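Local atomic coordinates of member of DUF4221 family (Bacteroides vulgatus, PDB entry 3S9J), a protein that is of unknown function but folds as a six-bladed beta-propeller that carries bound sodium ions. Residues Q15-T24 with F57-R67; N98-I106 with I113-P121. One frame throughout, in Å; residues are numbered along the deposited sequence. Where two conformers were deposited one is given.

In the fold
Both contacts hold together parts of the beta-propeller, but at different levels. Contact 1 joins two blades: strand 8-19, the edge strand of the sheet it shares with the C-terminal strand 354-364, lies against the hairpin of strands 53-58 and 63-69. Contact 2 lies within the next four-stranded sheet along the chain, between its last two strands. Their centres are about 30 Å apart and their nearest atoms about 9 Å, so they do not touch. Contact 1 holds two sodium ligands, D21 and T24, whose site is completed by N353 and two waters. Contact 2 binds no metal; its I106 side chain is about 10 Å from a sodium ion.

Contact 1: residues Q15-T24 with F57-R67; sequences QLAFPLDEQT and FDIENQQIAKR. With NA (sodium ion), chain C.
F18 and F57 meet at the apolar centre of this interface, their planes 40° apart and their centroids 4.5 Å apart, an oblique pair. F57 CB sits over one face of F18, 4.0 Å from the ring centroid, as a CH-pi contact, while D58 O lies in plane at the F18 edge. L20 CD2 reaches the edge of F57, 3.7 Å from CZ. Nearby, Q62 OE1 accepts from A17 N (2.9 Å, 160° at the hydrogen) and from a water that also donates to Q15 O. With CG anti to the carbonyl carbon (chi1 -59°), the extended Q62 chain carries its amide to that backbone; an alanine here would probably leave A17 N without this acceptor and uncover the flank of L16. Q62 itself is set by a G1 beta bulge, facing D58 together with Q63. At the other end R67 NH2 donates in its guanidinium plane to T24 OG1 (2.9 Å), and a salt bridge to D53 steadies NH1. T24 closes a type I turn from D21, and both backbone oxygens bind sodium, at 2.4 Å (D21 O) and 2.3 Å (T24 O). Strand 8-19 is hydrogen-bonded on to strand 354-364, and F57 meets F44 of strand 39-46 edge-to-face.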
loop_
_atom_site.group_PDB
_atom_site.type_symbol
_atom_site.label_atom_id
_atom_site.label_comp_id
_atom_site.label_asym_id
_atom_site.label_seq_id
_atom_site.Cartn_x
_atom_site.Cartn_y
_atom_site.Cartn_z
ATOM N N GLN A 15 -9.758 17.932 -10.222
ATOM C CA GLN A 15 -8.842 17.891 -9.098
ATOM C C GLN A 15 -9.576 18.055 -7.774
ATOM O O GLN A 15 -10.616 18.696 -7.696
ATOM C CB GLN A 15 -7.837 19.020 -9.215
ATOM C CG GLN A 15 -6.691 18.785 -10.173
ATOM C CD GLN A 15 -5.477 19.655 -9.827
ATOM O OE1 GLN A 15 -5.621 20.804 -9.389
ATOM N NE2 GLN A 15 -4.287 19.102 -10.004
ATOM N N LEU A 16 -9.010 17.442 -6.752
ATOM C CA LEU A 16 -9.432 17.631 -5.369
ATOM C C LEU A 16 -8.313 18.351 -4.678
ATOM O O LEU A 16 -7.126 18.027 -4.876
ATOM C CB LEU A 16 -9.641 16.318 -4.608
ATOM C CG LEU A 16 -10.717 15.333 -5.022
ATOM C CD1 LEU A 16 -10.521 14.068 -4.170
ATOM C CD2 LEU A 16 -12.131 15.900 -4.897
ATOM N N ALA A 17 -8.657 19.345 -3.866
ATOM C CA ALA A 17 -7.639 20.099 -3.130
ATOM C C ALA A 17 -8.111 20.351 -1.707
ATOM O O ALA A 17 -9.171 20.952 -1.499
ATOM C CB ALA A 17 -7.275 21.423 -3.830
ATOM N N PHE A 18 -7.324 19.902 -0.749
ATOM C CA PHE A 18 -7.611 20.093 0.654
ATOM C C PHE A 18 -6.612 21.076 1.289
ATOM O O PHE A 18 -5.431 20.744 1.488
ATOM C CB PHE A 18 -7.558 18.770 1.423
ATOM C CG PHE A 18 -8.456 17.689 0.884
ATOM C CD1 PHE A 18 -9.789 17.610 1.282
ATOM C CD2 PHE A 18 -7.952 16.703 0.043
ATOM C CE1 PHE A 18 -10.617 16.588 0.794
ATOM C CE2 PHE A 18 -8.759 15.697 -0.451
ATOM C CZ PHE A 18 -10.093 15.621 -0.069
ATOM N N PRO A 19 -7.082 22.263 1.669
ATOM C CA PRO A 19 -6.206 23.202 2.332
ATOM C C PRO A 19 -5.851 22.713 3.726
ATOM O O PRO A 19 -6.698 22.207 4.448
ATOM C CB PRO A 19 -7.028 24.500 2.388
ATOM C CG PRO A 19 -8.044 24.336 1.342
ATOM C CD PRO A 19 -8.397 22.882 1.373
ATOM N N LEU A 20 -4.579 22.863 4.073
ATOM C CA LEU A 20 -4.030 22.382 5.340
ATOM C C LEU A 20 -3.446 23.539 6.135
ATOM O O LEU A 20 -3.285 24.645 5.635
ATOM C CB LEU A 20 -2.931 21.329 5.062
ATOM C CG LEU A 20 -3.235 20.175 4.082
ATOM C CD1 LEU A 20 -1.985 19.290 3.883
ATOM C CD2 LEU A 20 -4.448 19.299 4.557
ATOM N N ASP A 21 -3.102 23.273 7.375
ATOM C CA ASP A 21 -2.268 24.172 8.144
ATOM C C ASP A 21 -1.248 23.333 8.910
ATOM O O ASP A 21 -1.017 22.175 8.563
ATOM C CB ASP A 21 -3.094 25.070 9.064
ATOM C CG ASP A 21 -3.786 24.318 10.202
ATOM O OD1 ASP A 21 -3.609 23.096 10.393
ATOM O OD2 ASP A 21 -4.562 24.973 10.932
ATOM N N GLU A 22 -0.633 23.915 9.931
ATOM C CA GLU A 22 0.440 23.216 10.678
ATOM C C GLU A 22 -0.037 21.956 11.410
ATOM O O GLU A 22 0.780 21.126 11.798
ATOM C CB GLU A 22 1.081 24.169 11.700
ATOM C CG GLU A 22 0.270 24.521 12.896
ATOM C CD GLU A 22 -0.775 25.624 12.661
ATOM O OE1 GLU A 22 -0.860 26.184 11.520
ATOM O OE2 GLU A 22 -1.483 25.909 13.648
ATOM N N GLN A 23 -1.350 21.819 11.640
ATOM C CA GLN A 23 -1.878 20.645 12.321
ATOM C C GLN A 23 -1.994 19.391 11.455
ATOM O O GLN A 23 -2.247 18.303 11.991
ATOM C CB GLN A 23 -3.270 20.936 12.920
ATOM C CG GLN A 23 -3.242 21.860 14.129
ATOM C CD GLN A 23 -4.518 21.650 14.962
ATOM O OE1 GLN A 23 -5.598 22.100 14.563
ATOM N NE2 GLN A 23 -4.411 20.893 16.072
ATOM N N THR A 24 -1.850 19.530 10.142
ATOM C CA THR A 24 -1.953 18.380 9.241
ATOM C C THR A 24 -0.808 18.407 8.262
ATOM O O THR A 24 -0.713 19.330 7.469
ATOM C CB THR A 24 -3.298 18.365 8.463
ATOM O OG1 THR A 24 -4.363 18.655 9.388
ATOM C CG2 THR A 24 -3.499 16.964 7.792
ATOM N N PHE A 57 -10.863 13.367 5.753
ATOM C CA PHE A 57 -11.209 14.364 4.767
ATOM C C PHE A 57 -12.540 14.050 4.086
ATOM O O PHE A 57 -12.776 12.921 3.701
ATOM C CB PHE A 57 -10.158 14.473 3.671
ATOM C CG PHE A 57 -8.839 15.074 4.117
ATOM C CD1 PHE A 57 -8.703 16.447 4.325
ATOM C CD2 PHE A 57 -7.744 14.282 4.297
ATOM C CE1 PHE A 57 -7.498 16.988 4.728
ATOM C CE2 PHE A 57 -6.530 14.819 4.658
ATOM C CZ PHE A 57 -6.381 16.166 4.861
ATOM N N ASP A 58 -13.335 15.088 3.895
ATOM C CA ASP A 58 -14.629 15.053 3.170
ATOM C C ASP A 58 -14.392 15.317 1.690
ATOM O O ASP A 58 -14.002 16.422 1.306
ATOM C CB ASP A 58 -15.513 16.108 3.795
ATOM C CG ASP A 58 -16.906 16.180 3.177
ATOM O OD1 ASP A 58 -17.121 15.687 2.041
ATOM O OD2 ASP A 58 -17.757 16.791 3.850
ATOM N N ILE A 59 -14.548 14.281 0.867
ATOM C CA ILE A 59 -14.203 14.366 -0.545
ATOM C C ILE A 59 -15.124 15.323 -1.308
ATOM O O ILE A 59 -14.647 16.221 -2.030
ATOM C CB ILE A 59 -14.141 12.968 -1.187
ATOM C CG1 ILE A 59 -12.901 12.201 -0.678
ATOM C CG2 ILE A 59 -14.082 13.102 -2.729
ATOM C CD1 ILE A 59 -12.956 10.700 -0.908
ATOM N N GLU A 60 -16.437 15.176 -1.118
ATOM C CA GLU A 60 -17.423 16.013 -1.810
ATOM C C GLU A 60 -17.182 17.486 -1.504
ATOM O O GLU A 60 -17.273 18.313 -2.383
ATOM C CB GLU A 60 -18.844 15.607 -1.362
ATOM C CG GLU A 60 -19.987 16.443 -1.963
ATOM C CD GLU A 60 -21.346 16.297 -1.213
ATOM O OE1 GLU A 60 -21.462 15.570 -0.184
ATOM O OE2 GLU A 60 -22.310 16.956 -1.663
ATOM N N ASN A 61 -16.882 17.803 -0.240
ATOM C CA ASN A 61 -16.771 19.178 0.209
ATOM C C ASN A 61 -15.332 19.710 0.271
ATOM O O ASN A 61 -15.107 20.877 0.591
ATOM C CB ASN A 61 -17.491 19.328 1.563
ATOM C CG ASN A 61 -18.992 19.123 1.432
ATOM O OD1 ASN A 61 -19.625 19.769 0.591
ATOM N ND2 ASN A 61 -19.544 18.224 2.219
ATOM N N GLN A 62 -14.380 18.881 -0.148
ATOM C CA GLN A 62 -12.955 19.239 -0.183
ATOM C C GLN A 62 -12.470 19.980 1.067
ATOM O O GLN A 62 -11.883 21.064 0.977
ATOM C CB GLN A 62 -12.631 20.013 -1.457
ATOM C CG GLN A 62 -12.981 19.186 -2.704
ATOM C CD GLN A 62 -12.534 19.814 -4.012
ATOM O OE1 GLN A 62 -11.403 20.240 -4.159
ATOM N NE2 GLN A 62 -13.434 19.858 -4.970
ATOM N N GLN A 63 -12.691 19.360 2.218
ATOM C CA GLN A 63 -12.293 19.941 3.494
ATOM C C GLN A 63 -12.083 18.836 4.520
ATOM O O GLN A 63 -12.396 17.675 4.278
ATOM C CB GLN A 63 -13.371 20.945 3.973
ATOM C CG GLN A 63 -14.626 20.286 4.392
ATOM C CD GLN A 63 -15.640 21.313 4.951
ATOM O OE1 GLN A 63 -15.889 22.331 4.343
ATOM N NE2 GLN A 63 -16.157 21.041 6.121
ATOM N N ILE A 64 -11.549 19.203 5.677
ATOM C CA ILE A 64 -11.494 18.306 6.820
ATOM C C ILE A 64 -12.883 18.068 7.416
ATOM O O ILE A 64 -13.605 19.035 7.729
ATOM C CB ILE A 64 -10.507 18.835 7.900
ATOM C CG1 ILE A 64 -9.077 18.805 7.311
ATOM C CG2 ILE A 64 -10.571 17.995 9.166
ATOM C CD1 ILE A 64 -8.028 19.466 8.228
ATOM N N ALA A 65 -13.227 16.793 7.564
ATOM C CA ALA A 65 -14.497 16.364 8.234
ATOM C C ALA A 65 -14.346 16.236 9.740
ATOM O O ALA A 65 -15.249 16.625 10.482
ATOM C CB ALA A 65 -14.976 15.002 7.684
ATOM N N LYS A 66 -13.284 15.585 10.186
ATOM C CA LYS A 66 -13.029 15.440 11.604
ATOM C C LYS A 66 -11.593 15.047 11.870
ATOM O O LYS A 66 -10.875 14.656 10.946
ATOM C CB LYS A 66 -13.973 14.467 12.280
ATOM C CG LYS A 66 -13.847 13.050 11.981
ATOM C CD LYS A 66 -14.950 12.252 12.747
ATOM C CE LYS A 66 -14.900 10.790 12.440
ATOM N NZ LYS A 66 -16.207 10.065 12.723
ATOM N N ARG A 67 -11.228 15.147 13.137
ATOM C CA ARG A 67 -9.898 14.817 13.618
ATOM C C ARG A 67 -10.079 13.843 14.749
ATOM O O ARG A 67 -10.820 14.110 15.714
ATOM C CB ARG A 67 -9.192 16.078 14.102
ATOM C CG ARG A 67 -7.773 15.899 14.580
ATOM C CD ARG A 67 -7.134 17.245 14.861
ATOM N NE ARG A 67 -7.039 18.067 13.649
ATOM C CZ ARG A 67 -6.076 18.028 12.738
ATOM N NH1 ARG A 67 -5.034 17.216 12.863
ATOM N NH2 ARG A 67 -6.135 18.847 11.697
HETATM NA NA NA C . 0.565 21.189 7.103
HETATM O O HOH W 1 -10.536 21.488 -6.334
HETATM O O HOH W 2 2.061 20.326 9.144
HETATM O O HOH W 3 2.061 20.242 5.472
#

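Contact 2: residues N98-I106 with I113-P121; sequences NNISRLSSI and IRNYNFQTP. With FMT (formic acid), chain L; FMT (formic acid), chain P.
N115 and S104 face each other as a non-hydrogen-bonded pair in an antiparallel beta hairpin, the outer half of a propeller blade; the short axes of strands 102-106 and 114-117 run at 163°. From N115 CB outward, the first neighbour is R102 CD at 3.9 Å, and CG lies beside the same methylene. The amide then divides the work. OD1 accepts in its carbonyl plane from S104 OG (2.7 Å) and takes a second bond from a water that also accepts from R102 NH1. ND2 lies over a face of the R102 guanidinium, the two planes 33° apart. R102 comes there because CG is anti to the backbone N (chi1 -178°) and the chain then bends at chi3. On the opposite sheet face L103 CD2 packs on Y116 CD1 at 4.1 Å, and the Y116 hydroxyl is hydrogen-bonded to L172 O. Backbone bonds Y116 N to L103 O (2.7 Å) and L103 N to Y116 O fix the register, which a classic bulge interrupts where I113 and R114 both face S105. Past the strand, F118 N reaches S101 O at 2.8 Å, and one water joins S101 OG (2.8 Å) to Q119 NE2, from which it accepts at 2.7 Å.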
loop_
_atom_site.group_PDB
_atom_site.type_symbol
_atom_site.label_atom_id
_atom_site.label_comp_id
_atom_site.label_asym_id
_atom_site.label_seq_id
_atom_site.Cartn_x
_atom_site.Cartn_y
_atom_site.Cartn_z
ATOM N N ASN A 98 3.796 -1.616 15.170
ATOM C CA ASN A 98 4.934 -2.512 14.938
ATOM C C ASN A 98 5.957 -2.573 16.067
ATOM O O ASN A 98 6.347 -3.669 16.490
ATOM C CB ASN A 98 5.629 -2.136 13.655
ATOM C CG ASN A 98 6.824 -3.029 13.344
ATOM O OD1 ASN A 98 6.661 -4.119 12.857
ATOM N ND2 ASN A 98 8.039 -2.532 13.606
ATOM N N ASN A 99 6.421 -1.417 16.562
ATOM C CA ASN A 99 7.582 -1.395 17.422
ATOM C C ASN A 99 7.320 -2.038 18.768
ATOM O O ASN A 99 8.254 -2.398 19.458
ATOM C CB ASN A 99 8.095 0.031 17.617
ATOM C CG ASN A 99 8.727 0.604 16.367
ATOM O OD1 ASN A 99 8.911 -0.079 15.357
ATOM N ND2 ASN A 99 9.072 1.909 16.436
ATOM N N ILE A 100 6.048 -2.207 19.138
ATOM C CA ILE A 100 5.676 -2.844 20.379
ATOM C C ILE A 100 4.840 -4.141 20.172
ATOM O O ILE A 100 4.213 -4.622 21.114
ATOM C CB ILE A 100 4.941 -1.866 21.360
ATOM C CG1 ILE A 100 3.647 -1.308 20.744
ATOM C CG2 ILE A 100 5.883 -0.717 21.830
ATOM C CD1 ILE A 100 2.723 -0.683 21.780
ATOM N N SER A 101 4.859 -4.677 18.956
ATOM C CA SER A 101 4.174 -5.919 18.624
ATOM C C SER A 101 2.682 -5.882 18.990
ATOM O O SER A 101 2.157 -6.831 19.580
ATOM C CB SER A 101 4.890 -7.083 19.323
ATOM O OG SER A 101 6.168 -7.291 18.691
ATOM N N ARG A 102 2.002 -4.790 18.661
ATOM C CA ARG A 102 0.619 -4.604 19.103
ATOM C C ARG A 102 -0.258 -4.127 17.958
ATOM O O ARG A 102 0.133 -3.239 17.195
ATOM C CB ARG A 102 0.546 -3.597 20.262
ATOM C CG ARG A 102 -0.844 -3.358 20.838
ATOM C CD ARG A 102 -0.843 -2.315 21.953
ATOM N NE ARG A 102 -0.093 -2.788 23.105
ATOM C CZ ARG A 102 0.277 -2.055 24.166
ATOM N NH1 ARG A 102 -0.041 -0.773 24.299
ATOM N NH2 ARG A 102 0.978 -2.636 25.131
ATOM N N LEU A 103 -1.438 -4.742 17.850
ATOM C CA LEU A 103 -2.539 -4.225 17.070
ATOM C C LEU A 103 -3.569 -3.655 18.047
ATOM O O LEU A 103 -3.779 -4.216 19.117
ATOM C CB LEU A 103 -3.147 -5.372 16.258
ATOM C CG LEU A 103 -4.373 -5.143 15.399
ATOM C CD1 LEU A 103 -3.980 -4.444 14.124
ATOM C CD2 LEU A 103 -4.970 -6.497 15.102
ATOM N N SER A 104 -4.223 -2.544 17.699
ATOM C CA SER A 104 -5.250 -1.973 18.587
ATOM C C SER A 104 -6.492 -1.549 17.800
ATOM O O SER A 104 -6.383 -1.125 16.646
ATOM C CB SER A 104 -4.735 -0.766 19.369
ATOM O OG SER A 104 -3.585 -1.041 20.153
ATOM N N SER A 105 -7.668 -1.685 18.408
ATOM C CA SER A 105 -8.882 -1.120 17.851
ATOM C C SER A 105 -9.239 0.120 18.635
ATOM O O SER A 105 -9.059 0.187 19.851
ATOM C CB SER A 105 -10.031 -2.117 17.843
ATOM O OG SER A 105 -10.218 -2.623 19.151
ATOM N N ILE A 106 -9.672 1.143 17.905
ATOM C CA ILE A 106 -10.084 2.411 18.509
ATOM C C ILE A 106 -11.412 2.859 17.951
ATOM O O ILE A 106 -11.837 2.414 16.876
ATOM C CB ILE A 106 -9.023 3.531 18.322
ATOM C CG1 ILE A 106 -8.833 3.917 16.856
ATOM C CG2 ILE A 106 -7.683 3.115 18.892
ATOM C CD1 ILE A 106 -7.922 5.144 16.664
ATOM N N ILE A 113 -10.566 0.374 22.279
ATOM C CA ILE A 113 -11.532 -0.709 22.452
ATOM C C ILE A 113 -10.762 -1.926 22.967
ATOM O O ILE A 113 -11.042 -2.407 24.073
ATOM C CB ILE A 113 -12.290 -0.979 21.157
ATOM C CG1 ILE A 113 -13.079 0.286 20.733
ATOM C CG2 ILE A 113 -13.231 -2.215 21.287
ATOM C CD1 ILE A 113 -13.702 0.236 19.307
ATOM N N ARG A 114 -9.775 -2.395 22.200
ATOM C CA ARG A 114 -8.899 -3.460 22.657
ATOM C C ARG A 114 -7.487 -3.349 22.130
ATOM O O ARG A 114 -7.267 -2.870 21.042
ATOM C CB ARG A 114 -9.461 -4.800 22.239
ATOM C CG ARG A 114 -10.654 -5.169 23.050
ATOM C CD ARG A 114 -11.009 -6.588 22.871
ATOM N NE ARG A 114 -9.874 -7.486 23.038
ATOM C CZ ARG A 114 -9.978 -8.793 22.840
ATOM N NH1 ARG A 114 -11.151 -9.274 22.460
ATOM N NH2 ARG A 114 -8.930 -9.596 22.990
ATOM N N ASN A 115 -6.529 -3.800 22.952
ATOM C CA ASN A 115 -5.140 -3.997 22.514
ATOM C C ASN A 115 -4.924 -5.490 22.279
ATOM O O ASN A 115 -5.437 -6.307 23.051
ATOM C CB ASN A 115 -4.169 -3.555 23.593
ATOM C CG ASN A 115 -4.110 -2.061 23.755
ATOM O OD1 ASN A 115 -4.068 -1.305 22.777
ATOM N ND2 ASN A 115 -4.037 -1.627 25.007
ATOM N N TYR A 116 -4.209 -5.850 21.225
ATOM C CA TYR A 116 -3.836 -7.213 20.934
ATOM C C TYR A 116 -2.322 -7.324 20.794
ATOM O O TYR A 116 -1.715 -6.603 20.027
ATOM C CB TYR A 116 -4.418 -7.688 19.618
ATOM C CG TYR A 116 -5.907 -7.509 19.450
ATOM C CD1 TYR A 116 -6.421 -6.339 18.908
ATOM C CD2 TYR A 116 -6.797 -8.532 19.771
ATOM C CE1 TYR A 116 -7.779 -6.155 18.731
ATOM C CE2 TYR A 116 -8.168 -8.370 19.570
ATOM C CZ TYR A 116 -8.659 -7.177 19.053
ATOM O OH TYR A 116 -9.996 -6.999 18.844
ATOM N N ASN A 117 -1.731 -8.302 21.464
ATOM C CA ASN A 117 -0.353 -8.691 21.187
ATOM C C ASN A 117 -0.306 -9.478 19.898
ATOM O O ASN A 117 -1.095 -10.403 19.697
ATOM C CB ASN A 117 0.196 -9.514 22.355
ATOM C CG ASN A 117 1.623 -9.984 22.138
ATOM O OD1 ASN A 117 2.536 -9.165 22.042
ATOM N ND2 ASN A 117 1.824 -11.312 22.050
ATOM N N PHE A 118 0.598 -9.116 18.990
ATOM C CA PHE A 118 0.699 -9.825 17.705
ATOM C C PHE A 118 2.153 -10.247 17.529
ATOM O O PHE A 118 3.048 -9.434 17.280
ATOM C CB PHE A 118 0.208 -8.969 16.511
ATOM C CG PHE A 118 -0.099 -9.749 15.216
ATOM C CD1 PHE A 118 0.806 -10.650 14.657
ATOM C CD2 PHE A 118 -1.252 -9.472 14.491
ATOM C CE1 PHE A 118 0.535 -11.291 13.453
ATOM C CE2 PHE A 118 -1.537 -10.108 13.288
ATOM C CZ PHE A 118 -0.637 -11.028 12.762
ATOM N N GLN A 119 2.376 -11.542 17.688
ATOM C CA GLN A 119 3.691 -12.150 17.485
ATOM C C GLN A 119 3.417 -13.419 16.724
ATOM O O GLN A 119 2.245 -13.811 16.537
ATOM C CB GLN A 119 4.333 -12.482 18.834
ATOM C CG GLN A 119 4.729 -11.250 19.635
ATOM C CD GLN A 119 5.186 -11.613 21.052
ATOM O OE1 GLN A 119 4.490 -12.317 21.802
ATOM N NE2 GLN A 119 6.363 -11.126 21.424
ATOM N N THR A 120 4.474 -14.091 16.301
ATOM C CA THR A 120 4.305 -15.355 15.630
ATOM C C THR A 120 3.725 -16.331 16.660
ATOM O O THR A 120 3.815 -16.107 17.882
ATOM C CB THR A 120 5.611 -15.915 15.075
ATOM O OG1 THR A 120 6.480 -16.294 16.150
ATOM C CG2 THR A 120 6.319 -14.858 14.140
ATOM N N PRO A 121 3.131 -17.419 16.179
ATOM C CA PRO A 121 2.667 -18.452 17.144
ATOM C C PRO A 121 3.725 -18.846 18.178
ATOM O O PRO A 121 3.415 -18.946 19.375
ATOM C CB PRO A 121 2.297 -19.616 16.228
ATOM C CG PRO A 121 1.711 -18.938 15.011
ATOM C CD PRO A 121 2.615 -17.669 14.813
HETATM C C FMT L . 7.048 -19.024 14.420
HETATM O O1 FMT L . 5.888 -19.339 14.781
HETATM O O2 FMT L . 7.809 -18.237 15.027
HETATM C C FMT P . 7.935 4.020 19.224
HETATM O O1 FMT P . 8.589 2.967 19.366
HETATM O O2 FMT P . 7.685 4.806 20.159
HETATM O O HOH W 4 2.694 -6.601 22.579
HETATM O O HOH W 5 5.555 -8.621 16.544
HETATM O O HOH W 6 7.647 -9.110 20.183
HETATM O O HOH W 7 -1.978 0.630 22.789
HETATM O O HOH W 8 -11.668 -4.906 18.830
#